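Local coordinates for transmembrane oligosaccharyl transferase (Archaeoglobus fulgidus, PDB 3WAJ), which is an archaeal membrane protein of the STT3/AglB oligosaccharyl transferase family, joining a helical transmembrane region of the GT-C class to a C-terminal globular part, at residues G735-P738 with T742-V745. Numbering follows the deposited sequence.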
loop_
_atom_site.group_PDB
_atom_site.type_symbol
_atom_site.label_atom_id
_atom_site.label_comp_id
_atom_site.label_asym_id
_atom_site.label_seq_id
_atom_site.Cartn_x
_atom_site.Cartn_y
_atom_site.Cartn_z
ATOM N N GLY A 735 15.470 15.684 -18.982
ATOM C CA GLY A 735 15.943 14.483 -18.325
ATOM C C GLY A 735 14.859 13.511 -17.875
ATOM O O GLY A 735 15.170 12.569 -17.146
ATOM N N VAL A 736 13.606 13.716 -18.295
ATOM C CA VAL A 736 12.539 12.784 -17.931
ATOM C C VAL A 736 12.251 11.755 -19.023
ATOM O O VAL A 736 12.583 11.945 -20.201
ATOM C CB VAL A 736 11.228 13.478 -17.454
ATOM C CG1 VAL A 736 11.523 14.866 -16.884
ATOM C CG2 VAL A 736 10.225 13.563 -18.573
ATOM N N SER A 737 11.642 10.653 -18.613
ATOM C CA SER A 737 11.469 9.518 -19.495
ATOM C C SER A 737 10.096 9.613 -20.174
ATOM O O SER A 737 9.266 10.443 -19.774
ATOM C CB SER A 737 11.648 8.222 -18.702
ATOM O OG SER A 737 10.489 7.929 -17.961
ATOM N N PRO A 738 9.866 8.809 -21.229
ATOM C CA PRO A 738 8.586 8.965 -21.943
ATOM C C PRO A 738 7.400 8.452 -21.129
ATOM O O PRO A 738 7.607 7.657 -20.191
ATOM C CB PRO A 738 8.758 8.075 -23.185
ATOM C CG PRO A 738 10.274 7.821 -23.299
ATOM C CD PRO A 738 10.761 7.826 -21.880
ATOM N N THR A 742 4.110 5.534 -24.660
ATOM C CA THR A 742 5.243 5.725 -25.554
ATOM C C THR A 742 6.335 4.685 -25.263
ATOM O O THR A 742 6.975 4.146 -26.186
ATOM C CB THR A 742 5.784 7.144 -25.445
ATOM O OG1 THR A 742 4.772 8.053 -25.893
ATOM C CG2 THR A 742 7.038 7.313 -26.283
ATOM N N GLN A 743 6.537 4.374 -23.993
ATOM C CA GLN A 743 7.540 3.362 -23.653
ATOM C C GLN A 743 7.218 2.040 -24.308
ATOM O O GLN A 743 8.110 1.359 -24.809
ATOM C CB GLN A 743 7.649 3.194 -22.145
ATOM C CG GLN A 743 8.086 4.441 -21.429
ATOM C CD GLN A 743 8.370 4.163 -19.983
ATOM O OE1 GLN A 743 8.544 3.010 -19.602
ATOM N NE2 GLN A 743 8.408 5.209 -19.159
ATOM N N GLU A 744 5.941 1.674 -24.296
ATOM C CA GLU A 744 5.512 0.416 -24.911
ATOM C C GLU A 744 5.759 0.454 -26.435
ATOM O O GLU A 744 6.254 -0.518 -27.023
ATOM C CB GLU A 744 4.031 0.161 -24.610
ATOM C CG GLU A 744 3.374 -0.845 -25.549
ATOM C CD GLU A 744 1.895 -1.067 -25.228
ATOM O OE1 GLU A 744 1.070 -1.141 -26.171
ATOM O OE2 GLU A 744 1.559 -1.178 -24.025
ATOM N N VAL A 745 5.418 1.586 -27.058
ATOM C CA VAL A 745 5.689 1.783 -28.483
ATOM C C VAL A 745 7.176 1.592 -28.750
ATOM O O VAL A 745 7.556 0.871 -29.663
ATOM C CB VAL A 745 5.208 3.171 -29.000
ATOM C CG1 VAL A 745 5.750 3.433 -30.377
ATOM C CG2 VAL A 745 3.675 3.228 -29.038
#
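Pro-738 and Thr-742 bring the two backbones to 5.9 Å, CA to CA, where the loop segment 735-738, extended from Val-736 on, leads into the first turn of helix 740-755. The main link is polar: the side-chain amide of Gln-743 reaches back and gives an N-H from NE2 to the carbonyl O of Pro-738 over 2.8 Å. The bond is nearly straight, 167° at the hydrogen, and the oxygen lies almost in the plane of the Gln-743 amide, while the donor stands tilted 25° from the plane of the carbonyl it approaches. With CG beside its own backbone N (chi1 -62°) and the chain extended beyond, the glutamine points back along the helix toward its start, and its CG passes 3.5 Å from Pro-738 O on the way. Ser-737 OG is a looser neighbour, 3.6 Å from Gln-743 NE2. Next to this bond the contact is apolar: Pro-738 CB rests against the methyl branch of Thr-742, 3.6 Å from CG2. That methyl is anti to the threonine N, which leaves OG1 on the other branch to bond Glu-727 and Trp-705. Leu-667 touches both Pro-738 and Gln-743, and helix 717-732 packs against Pro-738 and Thr-742; three of the four touching residues are buried. This is a short loop joining two consecutive helices in the C-terminal globular part: a Schellman motif, with Gly-735 at positive phi as its C-prime residue, ends helix 717-732, and first-turn Gln-743 of helix 740-755 bonds back to the carbonyl of Pro-738, two residues before that helix begins.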